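Long-range contacts in rhusiopathiae surface protein B (Erysipelothrix rhusiopathiae, PDB 3V10), which probably binds collagen as a cell-wall-attached surface adhesin, through the collagen-binding region that this chain comprises: residues 66-77 against 307-315; 194-205 against 245-256. All blocks are in the same frame, centred on the assembly; numbering follows the deposited sequence.

How the interactions relate
The two contacts lie on opposite sides of the centre of this elongated chain, with their centres about 39 Å apart and their nearest atoms about 12 Å apart, so they do not touch. Interaction 1 belongs to the first Ig-like domain, where the end of the chain returns to lie beside strand 71-77. Interaction 2 pairs two strands within the second domain. The chain passes through 194-205 and 245-256 on its way from 66-77 to 307-315, and strand 276-286, which flanks interaction 2, also packs on the start of 307-315 through Tyr277. The returning strand of interaction 1 is consistent with the latch of the Collagen Hug model, while interaction 2 belongs to the sandwich of the collagen-binding domain.

Interaction 1. Residues 66-77 against 307-315; sequences LRAMGSKMPVLA and NMFDDATIG
Strand 311-315 joins the edge of strand 71-77 as a partial parallel pair, bringing the end of the chain into the sheet of the first domain. The strands diverge by 36°, and one direct backbone bond crosses them, from Ile314 N to Leu76 O (3.3 Å). Toward Ala312, water 3 takes over, accepting from Leu76 N and donating to Ala312 O. Val75 points CG1, set anti to its backbone N (chi1 -175°), between Ala312 CB at 3.8 Å and Ile314 CG1 at 3.7 Å. Met73 reaches out straight and bends only at its end, which places SD 3.7 Å from Asp310 O and CE against the backbone of Asp311. Farther back, Arg67 and Asp310 hold nearly coplanar charged groups without direct contact: water 2 accepts from Arg67 NH1 and donates to Asp310 OD2, which also accepts from water 1, itself bound to Leu66 N. Leu66 CD2 presses tightly on Met308 CB (3.5 Å). Asp310 OD1 accepts from Lys118 N of strand 112-123. Strand 311-315 lies between 71-77 and this antiparallel neighbour 112-123, while 85-93 pairs with 71-77, consistent with the latch of the Collagen Hug model.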
loop_
_atom_site.group_PDB
_atom_site.type_symbol
_atom_site.label_atom_id
_atom_site.label_comp_id
_atom_site.label_asym_id
_atom_site.label_seq_id
_atom_site.Cartn_x
_atom_site.Cartn_y
_atom_site.Cartn_z
ATOM N N LEU A 66 -4.552 -4.318 -6.093
ATOM C CA LEU A 66 -3.651 -4.952 -5.128
ATOM C C LEU A 66 -4.068 -6.402 -4.907
ATOM O O LEU A 66 -3.320 -7.200 -4.334
ATOM C CB LEU A 66 -3.706 -4.241 -3.775
ATOM C CG LEU A 66 -2.942 -2.938 -3.548
ATOM C CD1 LEU A 66 -3.368 -1.881 -4.558
ATOM C CD2 LEU A 66 -3.216 -2.467 -2.119
ATOM N N ARG A 67 -5.273 -6.729 -5.357
ATOM C CA ARG A 67 -5.830 -8.068 -5.186
ATOM C C ARG A 67 -5.363 -9.083 -6.229
ATOM O O ARG A 67 -4.902 -8.720 -7.313
ATOM C CB ARG A 67 -7.361 -7.994 -5.217
ATOM C CG ARG A 67 -7.988 -6.952 -4.288
ATOM C CD ARG A 67 -7.629 -7.201 -2.830
ATOM N NE ARG A 67 -8.002 -8.543 -2.388
ATOM C CZ ARG A 67 -9.243 -8.925 -2.104
ATOM N NH1 ARG A 67 -10.247 -8.069 -2.210
ATOM N NH2 ARG A 67 -9.481 -10.172 -1.720
ATOM N N ALA A 68 -5.478 -10.364 -5.885
ATOM C CA ALA A 68 -5.112 -11.434 -6.810
ATOM C C ALA A 68 -6.145 -11.424 -7.934
ATOM O O ALA A 68 -7.284 -10.996 -7.728
ATOM C CB ALA A 68 -5.141 -12.780 -6.096
ATOM N N MET A 69 -5.761 -11.896 -9.119
ATOM C CA MET A 69 -6.691 -11.935 -10.251
ATOM C C MET A 69 -7.890 -12.801 -9.856
ATOM O O MET A 69 -7.728 -13.852 -9.234
ATOM C CB MET A 69 -5.989 -12.509 -11.500
ATOM C CG MET A 69 -6.865 -12.643 -12.768
ATOM S SD MET A 69 -5.924 -13.079 -14.298
ATOM C CE MET A 69 -5.737 -14.856 -14.116
ATOM N N GLY A 70 -9.092 -12.341 -10.197
ATOM C CA GLY A 70 -10.292 -13.091 -9.870
ATOM C C GLY A 70 -10.857 -12.852 -8.477
ATOM O O GLY A 70 -11.832 -13.491 -8.099
ATOM N N SER A 71 -10.266 -11.940 -7.712
ATOM C CA SER A 71 -10.763 -11.659 -6.367
ATOM C C SER A 71 -12.124 -10.972 -6.451
ATOM O O SER A 71 -12.367 -10.185 -7.361
ATOM C CB SER A 71 -9.771 -10.768 -5.611
ATOM O OG SER A 71 -8.543 -11.443 -5.408
ATOM N N LYS A 72 -13.009 -11.277 -5.506
ATOM C CA LYS A 72 -14.346 -10.687 -5.491
ATOM C C LYS A 72 -14.646 -9.939 -4.195
ATOM O O LYS A 72 -14.182 -10.321 -3.119
ATOM C CB LYS A 72 -15.414 -11.770 -5.680
ATOM C CG LYS A 72 -15.700 -12.167 -7.119
ATOM C CD LYS A 72 -14.574 -12.965 -7.729
ATOM C CE LYS A 72 -15.037 -13.642 -9.011
ATOM N NZ LYS A 72 -13.956 -14.451 -9.619
ATOM N N MET A 73 -15.439 -8.879 -4.308
ATOM C CA MET A 73 -15.833 -8.077 -3.155
ATOM C C MET A 73 -17.298 -7.687 -3.332
ATOM O O MET A 73 -17.696 -7.207 -4.390
ATOM C CB MET A 73 -14.966 -6.811 -3.054
ATOM C CG MET A 73 -15.343 -5.880 -1.904
ATOM S SD MET A 73 -14.346 -4.367 -1.748
ATOM C CE MET A 73 -15.358 -3.207 -2.609
ATOM N N PRO A 74 -18.127 -7.911 -2.307
ATOM C CA PRO A 74 -19.533 -7.539 -2.460
ATOM C C PRO A 74 -19.722 -6.036 -2.323
ATOM O O PRO A 74 -18.925 -5.358 -1.673
ATOM C CB PRO A 74 -20.214 -8.304 -1.330
ATOM C CG PRO A 74 -19.165 -8.281 -0.252
ATOM C CD PRO A 74 -17.894 -8.592 -1.020
ATOM N N VAL A 75 -20.761 -5.509 -2.963
ATOM C CA VAL A 75 -21.065 -4.091 -2.846
ATOM C C VAL A 75 -22.448 -4.073 -2.215
ATOM O O VAL A 75 -23.428 -4.507 -2.821
ATOM C CB VAL A 75 -21.095 -3.393 -4.210
ATOM C CG1 VAL A 75 -21.304 -1.905 -4.012
ATOM C CG2 VAL A 75 -19.787 -3.634 -4.944
ATOM N N LEU A 76 -22.516 -3.584 -0.984
ATOM C CA LEU A 76 -23.764 -3.571 -0.232
ATOM C C LEU A 76 -24.551 -2.268 -0.234
ATOM O O LEU A 76 -24.008 -1.188 -0.472
ATOM C CB LEU A 76 -23.467 -3.960 1.219
ATOM C CG LEU A 76 -22.580 -5.194 1.394
ATOM C CD1 LEU A 76 -22.203 -5.358 2.858
ATOM C CD2 LEU A 76 -23.319 -6.419 0.876
ATOM N N ALA A 77 -25.844 -2.400 0.042
ATOM C CA ALA A 77 -26.764 -1.271 0.127
ATOM C C ALA A 77 -27.451 -1.382 1.494
ATOM O O ALA A 77 -27.485 -2.462 2.081
ATOM C CB ALA A 77 -27.794 -1.347 -0.991
ATOM N N ASN A 307 -4.195 3.884 3.708
ATOM C CA ASN A 307 -5.206 2.829 3.637
ATOM C C ASN A 307 -5.248 2.234 2.237
ATOM O O ASN A 307 -5.467 2.942 1.253
ATOM C CB ASN A 307 -6.581 3.391 4.018
ATOM C CG ASN A 307 -7.651 2.320 4.086
ATOM O OD1 ASN A 307 -7.990 1.706 3.079
ATOM N ND2 ASN A 307 -8.189 2.090 5.281
ATOM N N MET A 308 -5.053 0.922 2.160
ATOM C CA MET A 308 -5.022 0.238 0.876
ATOM C C MET A 308 -6.252 -0.604 0.538
ATOM O O MET A 308 -6.223 -1.399 -0.408
ATOM C CB MET A 308 -3.750 -0.622 0.796
ATOM C CG MET A 308 -3.566 -1.688 1.892
ATOM S SD MET A 308 -3.104 -1.156 3.597
ATOM C CE MET A 308 -4.232 -2.169 4.475
ATOM N N PHE A 309 -7.335 -0.416 1.285
ATOM C CA PHE A 309 -8.565 -1.178 1.055
ATOM C C PHE A 309 -9.506 -0.557 0.028
ATOM O O PHE A 309 -9.709 0.657 0.004
ATOM C CB PHE A 309 -9.336 -1.353 2.371
ATOM C CG PHE A 309 -8.691 -2.310 3.339
ATOM C CD1 PHE A 309 -8.730 -3.684 3.112
ATOM C CD2 PHE A 309 -8.071 -1.841 4.491
ATOM C CE1 PHE A 309 -8.161 -4.582 4.024
ATOM C CE2 PHE A 309 -7.498 -2.727 5.410
ATOM C CZ PHE A 309 -7.545 -4.100 5.176
ATOM N N ASP A 310 -10.082 -1.401 -0.820
ATOM C CA ASP A 310 -11.045 -0.936 -1.807
ATOM C C ASP A 310 -12.367 -0.875 -1.066
ATOM O O ASP A 310 -12.582 -1.617 -0.112
ATOM C CB ASP A 310 -11.163 -1.936 -2.961
ATOM C CG ASP A 310 -9.866 -2.109 -3.711
ATOM O OD1 ASP A 310 -9.464 -1.153 -4.400
ATOM O OD2 ASP A 310 -9.240 -3.190 -3.605
ATOM N N ASP A 311 -13.247 0.023 -1.480
ATOM C CA ASP A 311 -14.549 0.108 -0.838
ATOM C C ASP A 311 -15.560 0.583 -1.860
ATOM O O ASP A 311 -15.200 1.190 -2.868
ATOM C CB ASP A 311 -14.504 1.039 0.384
ATOM C CG ASP A 311 -14.226 2.479 0.022
ATOM O OD1 ASP A 311 -15.080 3.102 -0.644
ATOM O OD2 ASP A 311 -13.156 2.990 0.410
ATOM N N ALA A 312 -16.825 0.275 -1.614
ATOM C CA ALA A 312 -17.891 0.667 -2.524
ATOM C C ALA A 312 -19.217 0.587 -1.794
ATOM O O ALA A 312 -19.370 -0.198 -0.857
ATOM C CB ALA A 312 -17.906 -0.255 -3.743
ATOM N N THR A 313 -20.172 1.402 -2.225
ATOM C CA THR A 313 -21.488 1.430 -1.608
ATOM C C THR A 313 -22.530 1.836 -2.636
ATOM O O THR A 313 -22.211 2.510 -3.614
ATOM C CB THR A 313 -21.533 2.434 -0.447
ATOM O OG1 THR A 313 -22.890 2.640 -0.041
ATOM C CG2 THR A 313 -20.923 3.754 -0.867
ATOM N N ILE A 314 -23.771 1.412 -2.416
ATOM C CA ILE A 314 -24.864 1.732 -3.324
ATOM C C ILE A 314 -26.046 2.203 -2.512
ATOM O O ILE A 314 -26.220 1.759 -1.374
ATOM C CB ILE A 314 -25.286 0.512 -4.138
ATOM C CG1 ILE A 314 -24.190 0.137 -5.147
ATOM C CG2 ILE A 314 -26.634 0.789 -4.842
ATOM C CD1 ILE A 314 -24.619 -0.955 -6.112
ATOM N N GLY A 315 -26.863 3.080 -3.094
ATOM C CA GLY A 315 -27.992 3.644 -2.367
ATOM C C GLY A 315 -29.218 3.797 -3.216
ATOM O O GLY A 315 -29.131 3.915 -4.425
HETATM O O HOH W 1 -7.353 -2.988 -5.485
HETATM O O HOH W 2 -10.516 -5.417 -2.489
HETATM O O HOH W 3 -20.434 -2.177 0.378
#

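Interaction 2. Residues 194-205 against 245-256; sequences VQSDVKVIDTIG and QVLTVMIPKEKA
Strands 198-204 and 246-251 run antiparallel, their axes 4.7 Å apart at closest and 164° between directions, with Val198-Ile251, Val200-Val249 and Asp202-Leu247 as the hydrogen-bonded pairs. Each of these pairs is closed by two backbone bonds; both in the central one, Val200 N to Val249 O (2.8 Å) and its return, lie in the carbonyl plane. One more bond, Ile204 N to Gln245 O, extends the ladder. On the face of Val198, Val200 and Leu247 the contacts are apolar, apart from Asp202, whose OD2 is held by Asn279 and Tyr265. On the other face Lys199 stretches out fully extended alongside Met250, CG to CG 3.9 Å, and its CE then reaches Thr248 CG2. Ile201 CG2 meets Val246 CG1 at 3.8 Å.

Both ends are fastened by side chains. Asp197 OD1 offers its anti lone pair to Lys253 N at 2.7 Å (157° at the hydrogen), tying the approach to strand 198-204 to the first turn of helix 253-256. The extended Lys253 chain lies across the backbone of Val194 to Ser196, with CG 3.5 Å from Val194 O, while Ala256 CB touches both Val194 CG2 (3.8 Å) and Val198 CG2. At the far end Gln245, bent at chi2 (-64°), turns NE2 toward Ile204 O in a weak bond and also donates to His208 O. Strand 276-286 borders 198-204 and strand 239-243 borders 246-251, and the buried face packs on 208-221 and 260-269: two sheets face to face, as expected of the Ig-like beta sandwich of this adhesin family.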
loop_
_atom_site.group_PDB
_atom_site.type_symbol
_atom_site.label_atom_id
_atom_site.label_comp_id
_atom_site.label_asym_id
_atom_site.label_seq_id
_atom_site.Cartn_x
_atom_site.Cartn_y
_atom_site.Cartn_z
ATOM N N VAL A 194 30.203 1.146 15.627
ATOM C CA VAL A 194 29.535 1.862 16.714
ATOM C C VAL A 194 30.275 1.693 18.029
ATOM O O VAL A 194 30.879 0.653 18.284
ATOM C CB VAL A 194 28.069 1.390 16.897
ATOM C CG1 VAL A 194 27.263 1.727 15.653
ATOM C CG2 VAL A 194 28.031 -0.109 17.180
ATOM N N GLN A 195 30.219 2.719 18.869
ATOM C CA GLN A 195 30.921 2.680 20.143
ATOM C C GLN A 195 30.083 2.281 21.356
ATOM O O GLN A 195 30.490 2.511 22.493
ATOM C CB GLN A 195 31.601 4.028 20.397
ATOM C CG GLN A 195 32.630 4.406 19.343
ATOM C CD GLN A 195 33.736 3.378 19.209
ATOM O OE1 GLN A 195 34.389 3.022 20.190
ATOM N NE2 GLN A 195 33.956 2.899 17.990
ATOM N N SER A 196 28.916 1.685 21.120
ATOM C CA SER A 196 28.052 1.234 22.209
ATOM C C SER A 196 27.014 0.289 21.627
ATOM O O SER A 196 26.969 0.089 20.416
ATOM C CB SER A 196 27.337 2.417 22.875
ATOM O OG SER A 196 26.201 2.827 22.126
ATOM N N ASP A 197 26.187 -0.297 22.486
ATOM C CA ASP A 197 25.140 -1.189 22.006
ATOM C C ASP A 197 24.150 -0.323 21.229
ATOM O O ASP A 197 24.118 0.901 21.395
ATOM C CB ASP A 197 24.405 -1.869 23.169
ATOM C CG ASP A 197 25.328 -2.674 24.076
ATOM O OD1 ASP A 197 26.350 -3.215 23.602
ATOM O OD2 ASP A 197 25.005 -2.783 25.277
ATOM N N VAL A 198 23.350 -0.952 20.378
ATOM C CA VAL A 198 22.359 -0.229 19.590
ATOM C C VAL A 198 20.973 -0.681 20.034
ATOM O O VAL A 198 20.731 -1.877 20.191
ATOM C CB VAL A 198 22.534 -0.515 18.085
ATOM C CG1 VAL A 198 21.445 0.183 17.286
ATOM C CG2 VAL A 198 23.916 -0.035 17.625
ATOM N N LYS A 199 20.069 0.268 20.261
ATOM C CA LYS A 199 18.720 -0.094 20.687
ATOM C C LYS A 199 17.659 0.650 19.897
ATOM O O LYS A 199 17.732 1.863 19.737
ATOM C CB LYS A 199 18.528 0.189 22.183
ATOM C CG LYS A 199 17.151 -0.220 22.713
ATOM C CD LYS A 199 17.063 -0.078 24.231
ATOM C CE LYS A 199 15.727 -0.589 24.752
ATOM N NZ LYS A 199 15.601 -0.387 26.226
ATOM N N VAL A 200 16.678 -0.091 19.397
ATOM C CA VAL A 200 15.584 0.506 18.640
ATOM C C VAL A 200 14.283 0.112 19.317
ATOM O O VAL A 200 14.075 -1.055 19.624
ATOM C CB VAL A 200 15.528 -0.010 17.183
ATOM C CG1 VAL A 200 14.259 0.529 16.486
ATOM C CG2 VAL A 200 16.770 0.426 16.429
ATOM N N ILE A 201 13.428 1.090 19.585
ATOM C CA ILE A 201 12.133 0.795 20.180
ATOM C C ILE A 201 11.115 1.207 19.125
ATOM O O ILE A 201 10.971 2.386 18.799
ATOM C CB ILE A 201 11.893 1.571 21.491
ATOM C CG1 ILE A 201 12.940 1.167 22.536
ATOM C CG2 ILE A 201 10.496 1.252 22.029
ATOM C CD1 ILE A 201 12.765 1.845 23.879
ATOM N N ASP A 202 10.435 0.207 18.574
ATOM C CA ASP A 202 9.451 0.436 17.529
ATOM C C ASP A 202 8.040 0.291 18.075
ATOM O O ASP A 202 7.696 -0.728 18.666
ATOM C CB ASP A 202 9.673 -0.563 16.389
ATOM C CG ASP A 202 8.731 -0.332 15.224
ATOM O OD1 ASP A 202 7.507 -0.247 15.453
ATOM O OD2 ASP A 202 9.213 -0.246 14.080
ATOM N N THR A 203 7.223 1.319 17.876
ATOM C CA THR A 203 5.846 1.283 18.344
ATOM C C THR A 203 4.891 1.273 17.165
ATOM O O THR A 203 4.749 2.270 16.461
ATOM C CB THR A 203 5.515 2.492 19.232
ATOM O OG1 THR A 203 6.331 2.464 20.412
ATOM C CG2 THR A 203 4.049 2.442 19.647
ATOM N N ILE A 204 4.239 0.136 16.947
ATOM C CA ILE A 204 3.289 0.013 15.847
ATOM C C ILE A 204 2.057 0.827 16.198
ATOM O O ILE A 204 1.513 0.702 17.298
ATOM C CB ILE A 204 2.905 -1.460 15.619
ATOM C CG1 ILE A 204 4.150 -2.247 15.210
ATOM C CG2 ILE A 204 1.819 -1.571 14.546
ATOM C CD1 ILE A 204 3.980 -3.751 15.295
ATOM N N GLY A 205 1.621 1.663 15.259
ATOM C CA GLY A 205 0.470 2.516 15.496
ATOM C C GLY A 205 -0.877 1.839 15.654
ATOM O O GLY A 205 -0.997 0.617 15.592
ATOM N N GLN A 245 2.132 -3.690 21.020
ATOM C CA GLN A 245 2.485 -2.921 19.833
ATOM C C GLN A 245 3.963 -2.540 19.801
ATOM O O GLN A 245 4.423 -1.922 18.846
ATOM C CB GLN A 245 1.658 -1.634 19.791
ATOM C CG GLN A 245 0.150 -1.831 19.726
ATOM C CD GLN A 245 -0.294 -2.526 18.454
ATOM O OE1 GLN A 245 -0.445 -3.743 18.421
ATOM N NE2 GLN A 245 -0.492 -1.748 17.391
ATOM N N VAL A 246 4.707 -2.910 20.839
ATOM C CA VAL A 246 6.115 -2.546 20.913
ATOM C C VAL A 246 7.109 -3.645 20.553
ATOM O O VAL A 246 7.165 -4.682 21.205
ATOM C CB VAL A 246 6.470 -2.032 22.326
ATOM C CG1 VAL A 246 7.896 -1.484 22.325
ATOM C CG2 VAL A 246 5.469 -0.954 22.768
ATOM N N LEU A 247 7.895 -3.398 19.508
ATOM C CA LEU A 247 8.914 -4.335 19.049
ATOM C C LEU A 247 10.254 -3.657 19.332
ATOM O O LEU A 247 10.519 -2.550 18.854
ATOM C CB LEU A 247 8.746 -4.613 17.550
ATOM C CG LEU A 247 9.678 -5.638 16.894
ATOM C CD1 LEU A 247 9.062 -6.117 15.571
ATOM C CD2 LEU A 247 11.043 -5.010 16.658
ATOM N N THR A 248 11.083 -4.317 20.130
ATOM C CA THR A 248 12.372 -3.761 20.507
ATOM C C THR A 248 13.513 -4.600 19.965
ATOM O O THR A 248 13.479 -5.825 20.036
ATOM C CB THR A 248 12.497 -3.684 22.047
ATOM O OG1 THR A 248 11.386 -2.949 22.570
ATOM C CG2 THR A 248 13.810 -3.001 22.458
ATOM N N VAL A 249 14.516 -3.928 19.412
ATOM C CA VAL A 249 15.683 -4.596 18.861
ATOM C C VAL A 249 16.895 -4.069 19.609
ATOM O O VAL A 249 17.128 -2.857 19.651
ATOM C CB VAL A 249 15.860 -4.283 17.353
ATOM C CG1 VAL A 249 17.091 -5.005 16.800
ATOM C CG2 VAL A 249 14.612 -4.697 16.591
ATOM N N MET A 250 17.653 -4.980 20.212
ATOM C CA MET A 250 18.848 -4.615 20.954
ATOM C C MET A 250 20.036 -5.367 20.368
ATOM O O MET A 250 19.994 -6.593 20.212
ATOM C CB MET A 250 18.668 -4.944 22.445
ATOM C CG MET A 250 17.655 -4.040 23.143
ATOM S SD MET A 250 17.214 -4.548 24.840
ATOM C CE MET A 250 15.715 -5.435 24.505
ATOM N N ILE A 251 21.084 -4.631 20.016
ATOM C CA ILE A 251 22.278 -5.238 19.434
ATOM C C ILE A 251 23.541 -4.808 20.176
ATOM O O ILE A 251 23.893 -3.629 20.193
ATOM C CB ILE A 251 22.433 -4.849 17.950
ATOM C CG1 ILE A 251 21.145 -5.165 17.188
ATOM C CG2 ILE A 251 23.606 -5.613 17.334
ATOM C CD1 ILE A 251 21.144 -4.673 15.755
ATOM N N PRO A 252 24.236 -5.763 20.812
ATOM C CA PRO A 252 25.466 -5.441 21.546
ATOM C C PRO A 252 26.518 -4.820 20.629
ATOM O O PRO A 252 26.603 -5.162 19.455
ATOM C CB PRO A 252 25.915 -6.800 22.079
ATOM C CG PRO A 252 24.626 -7.536 22.260
ATOM C CD PRO A 252 23.859 -7.175 21.009
ATOM N N LYS A 253 27.321 -3.916 21.179
ATOM C CA LYS A 253 28.367 -3.229 20.429
ATOM C C LYS A 253 29.214 -4.112 19.482
ATOM O O LYS A 253 29.375 -3.764 18.311
ATOM C CB LYS A 253 29.277 -2.482 21.413
ATOM C CG LYS A 253 30.433 -1.751 20.767
ATOM C CD LYS A 253 31.337 -1.129 21.821
ATOM C CE LYS A 253 32.528 -0.407 21.203
ATOM N NZ LYS A 253 33.460 0.106 22.259
ATOM N N GLU A 254 29.736 -5.241 19.977
ATOM C CA GLU A 254 30.573 -6.145 19.154
ATOM C C GLU A 254 29.820 -6.806 18.002
ATOM O O GLU A 254 30.413 -7.153 16.985
ATOM C CB GLU A 254 31.245 -7.284 19.984
ATOM C CG GLU A 254 31.280 -7.176 21.526
ATOM C CD GLU A 254 32.080 -5.984 22.037
ATOM O OE1 GLU A 254 32.826 -5.390 21.233
ATOM O OE2 GLU A 254 31.965 -5.620 23.233
ATOM N N LYS A 255 28.521 -7.018 18.175
ATOM C CA LYS A 255 27.709 -7.642 17.136
ATOM C C LYS A 255 27.233 -6.643 16.085
ATOM O O LYS A 255 27.043 -6.988 14.922
ATOM C CB LYS A 255 26.506 -8.359 17.767
ATOM C CG LYS A 255 26.891 -9.579 18.594
ATOM C CD LYS A 255 27.693 -10.599 17.774
ATOM C CE LYS A 255 27.956 -11.873 18.569
ATOM N NZ LYS A 255 28.663 -11.586 19.845
ATOM N N ALA A 256 27.053 -5.397 16.500
ATOM C CA ALA A 256 26.596 -4.345 15.600
ATOM C C ALA A 256 27.730 -3.837 14.725
ATOM O O ALA A 256 27.505 -3.393 13.600
ATOM C CB ALA A 256 26.003 -3.191 16.410
#